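Local coordinates for protein probable transcriptional regulator PhnF (Escherichia coli, PDB 2FA1) that probably acts as a transcriptional regulator and is encoded in an operon for alkylphosphonate uptake and C-P lyase, this chain being its C-terminal UTRA (effector-binding) domain, at residues A[50-55]-A[62-67]; A[129-134]-A[143-148]; A[40-45]-A[68-73]; A[103-108]-A[125-130]. One frame throughout, in Å; residues are numbered along the deposited sequence.

Interaction 1 (A[50-55]-A[62-67]); sequences HLRTLR and LCLIDH
Segments 50-55 and 62-67 run antiparallel as neighbouring strands, their axes 4.7 Å apart, with L51-H67, T53-I65 and R55-C63 as hydrogen-bonded pairs. Near the turn the regular pattern slips. Both L62 and C63 face R55, a classic beta bulge. L62 N bonds R55 O at 2.8 Å, while the bond from C63 N is weak. D66 carries the polar cluster on the face of R52 and L54. Its OD1 is gripped by two donors. H50 NE2 reaches OD1 of D66 at 2.8 Å, the oxygen lying in the ring plane but the ring N standing above the carboxylate plane. R52 NE meets the same D66 OD1 at 2.8 Å on its syn lone pair, as a salt bridge. The R52 chain bends at chi3 (-69°) to bring NE there, and the guanidinium stands almost perpendicular to the carboxylate. The two strands form a beta hairpin within the central antiparallel sheet of the UTRA domain. On the sheet's other face, T53 OG1 sits between its own backbone N and carbonyl carbon. It meets H67 NE2 at 3.3 Å, at the edge of the ring; either could donate. The other ring nitrogen, H67 ND1, bonds to E143 on strand 143-150, its neighbour in the sheet. One water joins T53 OG1 to C63 O. L54 CD1 also packs on L64 CD1 at 3.8 Å.

Interaction 2 (A[129-134]-A[143-148]); sequences VRTLNH and EYSVSL
Strands 129-134 and 143-148 lie antiparallel, and backbone bonds pair V129 with S147, T131 with S145 and N133 with E143. The tight part is the face with T131, N133, E143 and S145. There N133 ND2 gives a 2.6 Å bond to E143 OE2, on the anti lone pair of that oxygen. The bond is bent, 135° at the hydrogen, and the acceptor lies out of the amide plane. OE1 of E143 bonds H87 besides the bond from strand 60-69, so the carboxylate is held from both ends and would probably stay charged. T131 OG1 and S145 OG meet tip to tip at 2.9 Å. Both hydroxyls occupy the crowded position between backbone N and carbonyl carbon, which turns them toward each other. A water bridges S145 OG and V129 O.

Between the two strands the other face is looser, though helix 34-40 and the second subunit pack on it. V146 is partly exposed, and its CG1 lies 4.0 Å from R130 CG. L132 CD2 comes obliquely to the Y144 ring, 4.0 Å from Y144 CD1. The Y144 chain runs alongside R130, whose NH1 gives a straight bond of 3.2 Å to Y144 OH, in the guanidinium plane, which stands nearly perpendicular to the ring. The stronger partner of R130 is E155 of the second subunit, a salt bridge. The two strands make a beta hairpin inside the UTRA antiparallel sheet.

Interaction 3 (A[40-45]-A[68-73]); sequences LGITEG and YFADLT
L40, just before G41, reaches across to the end of strand 60-69 without any hydrogen bond between segments 40-45 and 68-73. Its CB points toward the strand. CG lies anti to the carbonyl carbon (chi1 -79°) and carries both methyls onto the chain at Y68-A70. CD2 rests 4.0 Å from the carbonyl oxygen of Y68. CD1 goes further: it touches Y68 CB at 4.2 Å and A70 CB at 4.4 Å. The preceding helix ends in a Schellman motif, with G41 at positive phi as the C-prime residue. After this turn I42 also points toward 68-73, its CG2 4.5 Å from A70 CB. The Y68 ring leads away from this contact and stacks on H50, in the strand next door. Beyond A70 the chain folds into an Asx turn. D71 OD1 accepts from T73 N at 2.9 Å and from T73 OG1 at 2.6 Å, both donors standing above the carboxylate plane.

Interaction 4 (A[103-108]-A[125-130]); sequences TRISAR and PLLCVR
Strand 98-109, outermost in the UTRA sheet within this chain, pairs here with strand 125-135. Residues T103 to I105 also pair antiparallel with a strand of the second subunit, so the sheet continues through the dimer. Within the chain R104-R130, S106-C128 and R108-L126 are hydrogen-bonded pairs, and C128 N to S106 O is almost straight at 176°. On one face I105 CG2 touches V129 CG2 and L127 CD2, each at 4.3 Å. T103 CG2 touches V129 CG1 at 3.8 Å. On the other face R104 and R130 run side by side, with R104 NE 4.5 Å from R130 NH2. R104 NH1 forms a salt bridge with E155 of the second subunit, the residue that also holds R130, which probably offsets the like charges. The extended R108 chain brings NH2 to 3.8 Å from C128 SG, while NH1 forms a salt bridge with E114. S106 OG contacts C128 CB at 3.4 Å and binds a water, which accepts from R130 NE at 3.2 Å.

Interactions 1, 2 and 4 are three pairings within one antiparallel sheet, and interaction 3 packs segment 40-45 on the end of strand 60-69. Interactions 1 and 2 have centres 11 Å apart and meet where strands 60-69 and 143-150 adjoin: L64 O lies 2.8 Å from L148 N, and C63 SG lies 3.4 Å from S147 OG. Interaction 2 hands over to interaction 4 at the shared V129 and R130. Both of these touch the second subunit; interactions 1 and 3 do not. Interaction 3 joins interaction 2 through Y144 O and Y68 N, 2.8 Å apart, and interaction 1 through H50 and Y68. Interactions 3 and 4 are farthest apart, about 22 Å between centres.

Interaction 1 (A[50-55]-A[62-67])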
loop_
_atom_site.group_PDB
_atom_site.type_symbol
_atom_site.label_atom_id
_atom_site.label_comp_id
_atom_site.label_asym_id
_atom_site.label_seq_id
_atom_site.Cartn_x
_atom_site.Cartn_y
_atom_site.Cartn_z
ATOM N N HIS A 50 -20.906 -13.723 0.238
ATOM C CA HIS A 50 -19.934 -13.100 -0.673
ATOM C C HIS A 50 -20.665 -12.005 -1.442
ATOM O O HIS A 50 -21.664 -12.287 -2.125
ATOM C CB HIS A 50 -19.551 -14.205 -1.651
ATOM C CG HIS A 50 -18.652 -13.724 -2.740
ATOM N ND1 HIS A 50 -18.548 -14.363 -3.951
ATOM C CD2 HIS A 50 -17.805 -12.662 -2.793
ATOM C CE1 HIS A 50 -17.685 -13.707 -4.714
ATOM N NE2 HIS A 50 -17.162 -12.729 -4.003
ATOM N N LEU A 51 -20.119 -10.776 -1.320
ATOM C CA LEU A 51 -20.601 -9.622 -2.120
ATOM C C LEU A 51 -19.442 -9.222 -2.995
ATOM O O LEU A 51 -18.317 -9.085 -2.477
ATOM C CB LEU A 51 -20.900 -8.451 -1.185
ATOM C CG LEU A 51 -22.401 -8.312 -1.040
ATOM C CD1 LEU A 51 -22.826 -9.525 -0.164
ATOM C CD2 LEU A 51 -22.799 -7.051 -0.361
ATOM N N ARG A 52 -19.719 -8.916 -4.274
ATOM C CA ARG A 52 -18.647 -8.371 -5.105
ATOM C C ARG A 52 -19.079 -6.990 -5.563
ATOM O O ARG A 52 -20.258 -6.793 -5.987
ATOM C CB ARG A 52 -18.457 -9.310 -6.272
ATOM C CG ARG A 52 -17.378 -8.724 -7.316
ATOM C CD ARG A 52 -17.323 -9.708 -8.479
ATOM N NE ARG A 52 -16.684 -10.970 -7.995
ATOM C CZ ARG A 52 -16.918 -12.209 -8.449
ATOM N NH1 ARG A 52 -17.832 -12.482 -9.418
ATOM N NH2 ARG A 52 -16.254 -13.234 -7.887
ATOM N N THR A 53 -18.182 -6.015 -5.505
ATOM C CA THR A 53 -18.556 -4.639 -5.955
ATOM C C THR A 53 -17.536 -4.215 -6.990
ATOM O O THR A 53 -16.418 -4.736 -7.080
ATOM C CB THR A 53 -18.507 -3.616 -4.795
ATOM O OG1 THR A 53 -17.195 -3.590 -4.175
ATOM C CG2 THR A 53 -19.548 -4.036 -3.598
ATOM N N LEU A 54 -17.969 -3.199 -7.775
ATOM C CA LEU A 54 -17.006 -2.677 -8.774
ATOM C C LEU A 54 -17.253 -1.166 -8.918
ATOM O O LEU A 54 -18.414 -0.710 -8.947
ATOM C CB LEU A 54 -17.384 -3.300 -10.087
ATOM C CG LEU A 54 -16.449 -2.994 -11.276
ATOM C CD1 LEU A 54 -15.102 -3.524 -11.115
ATOM C CD2 LEU A 54 -17.089 -3.445 -12.550
ATOM N N ARG A 55 -16.134 -0.460 -9.062
ATOM C CA ARG A 55 -16.211 1.032 -9.326
ATOM C C ARG A 55 -15.811 1.159 -10.818
ATOM O O ARG A 55 -14.730 0.588 -11.248
ATOM C CB ARG A 55 -15.240 1.728 -8.392
ATOM C CG ARG A 55 -15.136 3.213 -8.847
ATOM C CD ARG A 55 -14.093 4.018 -8.025
ATOM N NE ARG A 55 -14.077 5.417 -8.496
ATOM C CZ ARG A 55 -13.208 6.322 -8.048
ATOM N NH1 ARG A 55 -12.289 5.964 -7.168
ATOM N NH2 ARG A 55 -13.249 7.561 -8.487
ATOM N N LEU A 62 -12.394 0.094 -12.677
ATOM C CA LEU A 62 -11.202 0.562 -11.972
ATOM C C LEU A 62 -10.833 -0.282 -10.780
ATOM O O LEU A 62 -9.660 -0.493 -10.500
ATOM C CB LEU A 62 -11.464 1.972 -11.467
ATOM C CG LEU A 62 -11.575 3.043 -12.545
ATOM C CD1 LEU A 62 -11.360 4.353 -11.863
ATOM C CD2 LEU A 62 -10.675 2.871 -13.686
ATOM N N CYS A 63 -11.853 -0.640 -9.986
ATOM C CA CYS A 63 -11.585 -1.251 -8.671
ATOM C C CYS A 63 -12.637 -2.332 -8.413
ATOM O O CYS A 63 -13.835 -2.021 -8.339
ATOM C CB CYS A 63 -11.729 -0.173 -7.554
ATOM S SG CYS A 63 -11.377 -1.058 -5.952
ATOM N N LEU A 64 -12.209 -3.595 -8.283
ATOM C CA LEU A 64 -13.141 -4.676 -8.043
ATOM C C LEU A 64 -12.857 -5.134 -6.600
ATOM O O LEU A 64 -11.705 -5.257 -6.268
ATOM C CB LEU A 64 -12.694 -5.836 -8.920
ATOM C CG LEU A 64 -13.421 -7.153 -8.659
ATOM C CD1 LEU A 64 -14.810 -6.919 -9.325
ATOM C CD2 LEU A 64 -12.626 -8.313 -9.318
ATOM N N ILE A 65 -13.885 -5.366 -5.775
ATOM C CA ILE A 65 -13.613 -5.885 -4.397
ATOM C C ILE A 65 -14.539 -7.077 -4.155
ATOM O O ILE A 65 -15.743 -6.992 -4.434
ATOM C CB ILE A 65 -13.929 -4.805 -3.369
ATOM C CG1 ILE A 65 -13.205 -3.475 -3.700
ATOM C CG2 ILE A 65 -13.531 -5.243 -1.903
ATOM C CD1 ILE A 65 -13.448 -2.317 -2.711
ATOM N N ASP A 66 -13.969 -8.150 -3.600
ATOM C CA ASP A 66 -14.718 -9.305 -3.141
ATOM C C ASP A 66 -14.787 -9.197 -1.645
ATOM O O ASP A 66 -13.730 -9.097 -1.030
ATOM C CB ASP A 66 -14.044 -10.575 -3.612
ATOM C CG ASP A 66 -14.341 -10.820 -5.099
ATOM O OD1 ASP A 66 -15.491 -11.068 -5.469
ATOM O OD2 ASP A 66 -13.404 -10.725 -5.903
ATOM N N HIS A 67 -15.974 -9.190 -1.073
ATOM C CA HIS A 67 -16.113 -9.017 0.400
ATOM C C HIS A 67 -16.761 -10.346 0.924
ATOM O O HIS A 67 -17.747 -10.802 0.372
ATOM C CB HIS A 67 -17.191 -7.994 0.661
ATOM C CG HIS A 67 -16.907 -6.666 0.075
ATOM N ND1 HIS A 67 -16.343 -5.628 0.783
ATOM C CD2 HIS A 67 -17.245 -6.181 -1.130
ATOM C CE1 HIS A 67 -16.265 -4.564 -0.020
ATOM N NE2 HIS A 67 -16.812 -4.868 -1.177
HETATM O O HOH W 1 -15.794 -1.679 -5.734
#

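Interaction 2 (A[129-134]-A[143-148])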
loop_
_atom_site.group_PDB
_atom_site.type_symbol
_atom_site.label_atom_id
_atom_site.label_comp_id
_atom_site.label_asym_id
_atom_site.label_seq_id
_atom_site.Cartn_x
_atom_site.Cartn_y
_atom_site.Cartn_z
ATOM N N VAL A 129 -5.248 -5.266 -2.422
ATOM C CA VAL A 129 -5.273 -4.810 -1.011
ATOM C C VAL A 129 -6.211 -5.783 -0.298
ATOM O O VAL A 129 -7.407 -5.940 -0.683
ATOM C CB VAL A 129 -5.742 -3.357 -0.802
ATOM C CG1 VAL A 129 -5.761 -3.041 0.666
ATOM C CG2 VAL A 129 -4.793 -2.384 -1.500
ATOM N N ARG A 130 -5.711 -6.423 0.755
ATOM C CA ARG A 130 -6.535 -7.495 1.396
ATOM C C ARG A 130 -6.627 -7.073 2.839
ATOM O O ARG A 130 -5.624 -6.605 3.462
ATOM C CB ARG A 130 -5.879 -8.865 1.320
ATOM C CG ARG A 130 -5.697 -9.406 -0.143
ATOM C CD ARG A 130 -5.310 -10.810 -0.210
ATOM N NE ARG A 130 -3.918 -10.957 0.145
ATOM C CZ ARG A 130 -3.420 -11.870 0.989
ATOM N NH1 ARG A 130 -4.178 -12.772 1.576
ATOM N NH2 ARG A 130 -2.100 -11.907 1.185
ATOM N N THR A 131 -7.852 -7.092 3.373
ATOM C CA THR A 131 -8.044 -6.541 4.716
ATOM C C THR A 131 -8.911 -7.456 5.565
ATOM O O THR A 131 -9.768 -8.079 5.064
ATOM C CB THR A 131 -8.654 -5.122 4.686
ATOM O OG1 THR A 131 -10.014 -5.132 4.252
ATOM C CG2 THR A 131 -7.934 -4.152 3.693
ATOM N N LEU A 132 -8.649 -7.522 6.880
ATOM C CA LEU A 132 -9.491 -8.184 7.871
ATOM C C LEU A 132 -10.077 -7.102 8.765
ATOM O O LEU A 132 -9.357 -6.160 9.259
ATOM C CB LEU A 132 -8.639 -9.097 8.782
ATOM C CG LEU A 132 -8.391 -10.433 8.141
ATOM C CD1 LEU A 132 -7.563 -11.254 9.156
ATOM C CD2 LEU A 132 -9.695 -11.166 7.812
ATOM N N ASN A 133 -11.408 -7.192 8.949
ATOM C CA ASN A 133 -12.180 -6.154 9.616
ATOM C C ASN A 133 -13.024 -6.856 10.672
ATOM O O ASN A 133 -13.362 -8.055 10.543
ATOM C CB ASN A 133 -13.121 -5.416 8.642
ATOM C CG ASN A 133 -12.374 -4.612 7.607
ATOM O OD1 ASN A 133 -11.573 -3.727 7.898
ATOM N ND2 ASN A 133 -12.633 -4.928 6.337
ATOM N N HIS A 134 -13.248 -6.118 11.759
ATOM C CA HIS A 134 -13.821 -6.685 13.013
ATOM C C HIS A 134 -14.914 -5.756 13.492
ATOM O O HIS A 134 -14.880 -4.559 13.201
ATOM C CB HIS A 134 -12.699 -6.723 14.085
ATOM C CG HIS A 134 -11.716 -7.848 13.855
ATOM N ND1 HIS A 134 -10.618 -7.717 13.020
ATOM C CD2 HIS A 134 -11.694 -9.127 14.307
ATOM C CE1 HIS A 134 -9.957 -8.865 12.992
ATOM N NE2 HIS A 134 -10.579 -9.734 13.763
ATOM N N GLU A 143 -15.203 -9.677 8.513
ATOM C CA GLU A 143 -15.222 -9.517 7.028
ATOM C C GLU A 143 -13.779 -9.594 6.523
ATOM O O GLU A 143 -12.890 -9.011 7.177
ATOM C CB GLU A 143 -15.781 -8.179 6.594
ATOM C CG GLU A 143 -15.799 -7.935 4.994
ATOM C CD GLU A 143 -15.608 -6.516 4.598
ATOM O OE1 GLU A 143 -16.073 -6.123 3.536
ATOM O OE2 GLU A 143 -14.889 -5.732 5.238
ATOM N N TYR A 144 -13.606 -10.303 5.402
ATOM C CA TYR A 144 -12.301 -10.369 4.710
ATOM C C TYR A 144 -12.610 -9.752 3.331
ATOM O O TYR A 144 -13.577 -10.230 2.690
ATOM C CB TYR A 144 -11.988 -11.819 4.497
ATOM C CG TYR A 144 -10.813 -12.120 3.602
ATOM C CD1 TYR A 144 -9.615 -11.384 3.771
ATOM C CD2 TYR A 144 -10.882 -13.105 2.646
ATOM C CE1 TYR A 144 -8.407 -11.728 2.973
ATOM C CE2 TYR A 144 -9.710 -13.405 1.829
ATOM C CZ TYR A 144 -8.525 -12.712 2.022
ATOM O OH TYR A 144 -7.370 -12.993 1.273
ATOM N N SER A 145 -11.756 -8.802 2.895
ATOM C CA SER A 145 -12.046 -8.235 1.561
ATOM C C SER A 145 -10.776 -8.254 0.752
ATOM O O SER A 145 -9.676 -8.081 1.298
ATOM C CB SER A 145 -12.594 -6.846 1.664
ATOM O OG SER A 145 -11.638 -5.913 2.011
ATOM N N VAL A 146 -10.929 -8.412 -0.560
ATOM C CA VAL A 146 -9.774 -8.438 -1.426
ATOM C C VAL A 146 -10.109 -7.476 -2.565
ATOM O O VAL A 146 -11.054 -7.773 -3.324
ATOM C CB VAL A 146 -9.635 -9.831 -2.049
ATOM C CG1 VAL A 146 -8.342 -9.929 -3.053
ATOM C CG2 VAL A 146 -9.641 -10.976 -0.956
ATOM N N SER A 147 -9.349 -6.392 -2.643
ATOM C CA SER A 147 -9.557 -5.341 -3.645
ATOM C C SER A 147 -8.527 -5.548 -4.736
ATOM O O SER A 147 -7.334 -5.760 -4.445
ATOM C CB SER A 147 -9.223 -4.002 -2.951
ATOM O OG SER A 147 -9.482 -2.940 -3.796
ATOM N N LEU A 148 -8.930 -5.407 -5.996
ATOM C CA LEU A 148 -7.961 -5.459 -7.117
ATOM C C LEU A 148 -8.236 -4.188 -7.917
ATOM O O LEU A 148 -9.379 -3.916 -8.287
ATOM C CB LEU A 148 -8.224 -6.675 -8.048
ATOM C CG LEU A 148 -8.088 -8.029 -7.365
ATOM C CD1 LEU A 148 -8.519 -8.973 -8.447
ATOM C CD2 LEU A 148 -6.673 -8.152 -7.043
HETATM O O HOH W 2 -9.604 -4.891 0.873
#

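Interaction 3 (A[40-45]-A[68-73])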
loop_
_atom_site.group_PDB
_atom_site.type_symbol
_atom_site.label_atom_id
_atom_site.label_comp_id
_atom_site.label_asym_id
_atom_site.label_seq_id
_atom_site.Cartn_x
_atom_site.Cartn_y
_atom_site.Cartn_z
ATOM N N LEU A 40 -11.047 -15.682 7.779
ATOM C CA LEU A 40 -12.247 -15.484 8.633
ATOM C C LEU A 40 -12.139 -16.366 9.865
ATOM O O LEU A 40 -12.977 -16.258 10.756
ATOM C CB LEU A 40 -13.505 -15.911 7.869
ATOM C CG LEU A 40 -13.881 -14.750 6.888
ATOM C CD1 LEU A 40 -15.038 -15.253 6.030
ATOM C CD2 LEU A 40 -14.143 -13.487 7.532
ATOM N N GLY A 41 -11.115 -17.211 9.887
ATOM C CA GLY A 41 -10.938 -18.177 11.009
ATOM C C GLY A 41 -12.094 -19.151 11.165
ATOM O O GLY A 41 -12.501 -19.424 12.336
ATOM N N ILE A 42 -12.574 -19.707 10.043
ATOM C CA ILE A 42 -13.640 -20.700 9.936
ATOM C C ILE A 42 -13.169 -21.933 9.192
ATOM O O ILE A 42 -12.050 -21.982 8.700
ATOM C CB ILE A 42 -14.961 -20.121 9.288
ATOM C CG1 ILE A 42 -14.664 -19.610 7.825
ATOM C CG2 ILE A 42 -15.493 -18.953 10.157
ATOM C CD1 ILE A 42 -15.895 -19.446 6.950
ATOM N N THR A 43 -14.028 -22.942 9.066
ATOM C CA THR A 43 -13.649 -24.166 8.400
ATOM C C THR A 43 -13.844 -24.017 6.915
ATOM O O THR A 43 -14.898 -23.532 6.480
ATOM C CB THR A 43 -14.498 -25.372 8.942
ATOM O OG1 THR A 43 -14.385 -25.412 10.366
ATOM C CG2 THR A 43 -13.990 -26.682 8.381
ATOM N N GLU A 44 -12.836 -24.434 6.135
ATOM C CA GLU A 44 -13.004 -24.471 4.681
ATOM C C GLU A 44 -14.276 -25.192 4.295
ATOM O O GLU A 44 -14.559 -26.268 4.842
ATOM C CB GLU A 44 -11.806 -25.153 4.016
ATOM C CG GLU A 44 -12.029 -25.390 2.547
ATOM C CD GLU A 44 -10.734 -25.659 1.821
ATOM O OE1 GLU A 44 -9.684 -25.644 2.505
ATOM O OE2 GLU A 44 -10.782 -25.885 0.580
ATOM N N GLY A 45 -15.063 -24.638 3.370
ATOM C CA GLY A 45 -16.317 -25.227 2.970
ATOM C C GLY A 45 -17.638 -24.726 3.619
ATOM O O GLY A 45 -18.743 -24.898 3.052
ATOM N N TYR A 68 -16.227 -10.905 2.031
ATOM C CA TYR A 68 -16.695 -12.252 2.416
ATOM C C TYR A 68 -16.999 -12.054 3.932
ATOM O O TYR A 68 -16.123 -11.533 4.718
ATOM C CB TYR A 68 -15.555 -13.239 2.338
ATOM C CG TYR A 68 -15.080 -13.468 0.921
ATOM C CD1 TYR A 68 -15.764 -14.289 0.080
ATOM C CD2 TYR A 68 -13.918 -12.811 0.463
ATOM C CE1 TYR A 68 -15.324 -14.489 -1.218
ATOM C CE2 TYR A 68 -13.452 -13.036 -0.885
ATOM C CZ TYR A 68 -14.183 -13.865 -1.687
ATOM O OH TYR A 68 -13.741 -14.059 -3.022
ATOM N N PHE A 69 -18.255 -12.291 4.309
ATOM C CA PHE A 69 -18.677 -12.082 5.711
ATOM C C PHE A 69 -18.956 -13.427 6.362
ATOM O O PHE A 69 -19.580 -14.263 5.761
ATOM C CB PHE A 69 -19.973 -11.259 5.761
ATOM C CG PHE A 69 -19.825 -9.887 5.206
ATOM C CD1 PHE A 69 -19.563 -8.831 6.113
ATOM C CD2 PHE A 69 -19.902 -9.643 3.844
ATOM C CE1 PHE A 69 -19.416 -7.512 5.606
ATOM C CE2 PHE A 69 -19.770 -8.334 3.337
ATOM C CZ PHE A 69 -19.491 -7.293 4.174
ATOM N N ALA A 70 -18.518 -13.612 7.594
ATOM C CA ALA A 70 -18.770 -14.928 8.294
ATOM C C ALA A 70 -20.149 -15.041 8.931
ATOM O O ALA A 70 -20.586 -16.173 9.153
ATOM C CB ALA A 70 -17.707 -15.130 9.474
ATOM N N ASP A 71 -20.783 -13.898 9.294
ATOM C CA ASP A 71 -22.018 -13.969 10.052
ATOM C C ASP A 71 -23.201 -14.040 9.128
ATOM O O ASP A 71 -23.619 -12.989 8.547
ATOM C CB ASP A 71 -22.103 -12.778 10.972
ATOM C CG ASP A 71 -23.277 -12.880 11.940
ATOM O OD1 ASP A 71 -24.238 -13.639 11.641
ATOM O OD2 ASP A 71 -23.226 -12.145 12.970
ATOM N N LEU A 72 -23.766 -15.279 8.996
ATOM C CA LEU A 72 -24.851 -15.459 8.022
ATOM C C LEU A 72 -26.116 -14.705 8.385
ATOM O O LEU A 72 -27.012 -14.573 7.511
ATOM C CB LEU A 72 -25.174 -16.920 7.729
ATOM C CG LEU A 72 -23.892 -17.704 7.403
ATOM C CD1 LEU A 72 -24.275 -19.112 7.011
ATOM C CD2 LEU A 72 -23.229 -17.008 6.150
ATOM N N THR A 73 -26.187 -14.300 9.646
ATOM C CA THR A 73 -27.349 -13.535 10.071
ATOM C C THR A 73 -27.335 -12.145 9.491
ATOM O O THR A 73 -28.339 -11.394 9.607
ATOM C CB THR A 73 -27.543 -13.367 11.568
ATOM O OG1 THR A 73 -26.545 -12.583 12.199
ATOM C CG2 THR A 73 -27.710 -14.801 12.201
#

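Interaction 4 (A[103-108]-A[125-130])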
loop_
_atom_site.group_PDB
_atom_site.type_symbol
_atom_site.label_atom_id
_atom_site.label_comp_id
_atom_site.label_asym_id
_atom_site.label_seq_id
_atom_site.Cartn_x
_atom_site.Cartn_y
_atom_site.Cartn_z
ATOM N N THR A 103 -3.916 -5.298 7.242
ATOM C CA THR A 103 -3.964 -4.932 5.805
ATOM C C THR A 103 -2.741 -5.611 5.181
ATOM O O THR A 103 -1.651 -5.636 5.828
ATOM C CB THR A 103 -3.889 -3.413 5.572
ATOM O OG1 THR A 103 -4.931 -2.718 6.284
ATOM C CG2 THR A 103 -4.027 -3.070 4.049
ATOM N N ARG A 104 -2.917 -6.196 3.972
ATOM C CA ARG A 104 -1.750 -6.686 3.201
ATOM C C ARG A 104 -1.842 -6.021 1.822
ATOM O O ARG A 104 -2.904 -6.107 1.213
ATOM C CB ARG A 104 -1.728 -8.145 3.063
ATOM C CG ARG A 104 -1.325 -8.839 4.404
ATOM C CD ARG A 104 -1.015 -10.352 4.097
ATOM N NE ARG A 104 -0.200 -10.853 5.177
ATOM C CZ ARG A 104 1.111 -11.144 5.112
ATOM N NH1 ARG A 104 1.835 -11.046 3.989
ATOM N NH2 ARG A 104 1.690 -11.562 6.224
ATOM N N ILE A 105 -0.752 -5.417 1.322
ATOM C CA ILE A 105 -0.772 -4.764 0.020
ATOM C C ILE A 105 0.267 -5.446 -0.878
ATOM O O ILE A 105 1.421 -5.625 -0.490
ATOM C CB ILE A 105 -0.407 -3.302 0.179
ATOM C CG1 ILE A 105 -1.435 -2.708 1.143
ATOM C CG2 ILE A 105 -0.544 -2.545 -1.213
ATOM C CD1 ILE A 105 -0.969 -1.425 1.587
ATOM N N SER A 106 -0.195 -5.947 -2.026
ATOM C CA SER A 106 0.775 -6.480 -2.990
ATOM C C SER A 106 0.517 -5.935 -4.387
ATOM O O SER A 106 -0.477 -5.295 -4.632
ATOM C CB SER A 106 0.615 -7.986 -3.036
ATOM O OG SER A 106 -0.701 -8.376 -3.392
ATOM N N ALA A 107 1.384 -6.331 -5.325
ATOM C CA ALA A 107 1.125 -5.905 -6.744
ATOM C C ALA A 107 1.419 -7.102 -7.581
ATOM O O ALA A 107 2.369 -7.854 -7.334
ATOM C CB ALA A 107 1.946 -4.735 -7.202
ATOM N N ARG A 108 0.612 -7.260 -8.592
ATOM C CA ARG A 108 0.877 -8.349 -9.536
ATOM C C ARG A 108 0.327 -8.082 -10.896
ATOM O O ARG A 108 -0.239 -7.025 -11.149
ATOM C CB ARG A 108 0.386 -9.639 -8.940
ATOM C CG ARG A 108 -1.136 -9.674 -8.759
ATOM C CD ARG A 108 -1.487 -11.156 -8.636
ATOM N NE ARG A 108 -2.922 -11.414 -8.406
ATOM C CZ ARG A 108 -3.533 -11.321 -7.228
ATOM N NH1 ARG A 108 -4.827 -11.621 -7.091
ATOM N NH2 ARG A 108 -2.855 -10.926 -6.180
ATOM N N PRO A 125 -0.519 -4.465 -14.751
ATOM C CA PRO A 125 -0.315 -4.385 -13.274
ATOM C C PRO A 125 -1.527 -3.958 -12.408
ATOM O O PRO A 125 -2.178 -2.899 -12.673
ATOM C CB PRO A 125 0.834 -3.365 -13.130
ATOM C CG PRO A 125 1.578 -3.532 -14.351
ATOM C CD PRO A 125 0.500 -3.639 -15.424
ATOM N N LEU A 126 -1.747 -4.747 -11.342
ATOM C CA LEU A 126 -2.850 -4.502 -10.394
ATOM C C LEU A 126 -2.293 -4.294 -9.001
ATOM O O LEU A 126 -1.280 -4.960 -8.677
ATOM C CB LEU A 126 -3.812 -5.670 -10.308
ATOM C CG LEU A 126 -4.477 -6.273 -11.524
ATOM C CD1 LEU A 126 -5.222 -7.553 -11.074
ATOM C CD2 LEU A 126 -5.370 -5.202 -12.061
ATOM N N LEU A 127 -2.940 -3.441 -8.191
ATOM C CA LEU A 127 -2.640 -3.360 -6.751
ATOM C C LEU A 127 -3.662 -4.261 -6.096
ATOM O O LEU A 127 -4.889 -4.211 -6.449
ATOM C CB LEU A 127 -2.835 -1.945 -6.215
ATOM C CG LEU A 127 -1.637 -1.010 -6.410
ATOM C CD1 LEU A 127 -1.960 0.548 -6.445
ATOM C CD2 LEU A 127 -0.570 -1.387 -5.389
ATOM N N CYS A 128 -3.215 -5.120 -5.172
ATOM C CA CYS A 128 -4.124 -5.995 -4.494
ATOM C C CYS A 128 -4.089 -5.642 -3.001
ATOM O O CYS A 128 -2.989 -5.643 -2.407
ATOM C CB CYS A 128 -3.723 -7.409 -4.718
ATOM S SG CYS A 128 -4.635 -8.647 -3.671
ATOM N N VAL A 129 -5.248 -5.266 -2.422
ATOM C CA VAL A 129 -5.273 -4.810 -1.011
ATOM C C VAL A 129 -6.211 -5.783 -0.298
ATOM O O VAL A 129 -7.407 -5.940 -0.683
ATOM C CB VAL A 129 -5.742 -3.357 -0.802
ATOM C CG1 VAL A 129 -5.761 -3.041 0.666
ATOM C CG2 VAL A 129 -4.793 -2.384 -1.500
ATOM N N ARG A 130 -5.711 -6.423 0.755
ATOM C CA ARG A 130 -6.535 -7.495 1.396
ATOM C C ARG A 130 -6.627 -7.073 2.839
ATOM O O ARG A 130 -5.624 -6.605 3.462
ATOM C CB ARG A 130 -5.879 -8.865 1.320
ATOM C CG ARG A 130 -5.697 -9.406 -0.143
ATOM C CD ARG A 130 -5.310 -10.810 -0.210
ATOM N NE ARG A 130 -3.918 -10.957 0.145
ATOM C CZ ARG A 130 -3.420 -11.870 0.989
ATOM N NH1 ARG A 130 -4.178 -12.772 1.576
ATOM N NH2 ARG A 130 -2.100 -11.907 1.185
HETATM O O HOH W 3 -2.149 -8.439 -0.871
#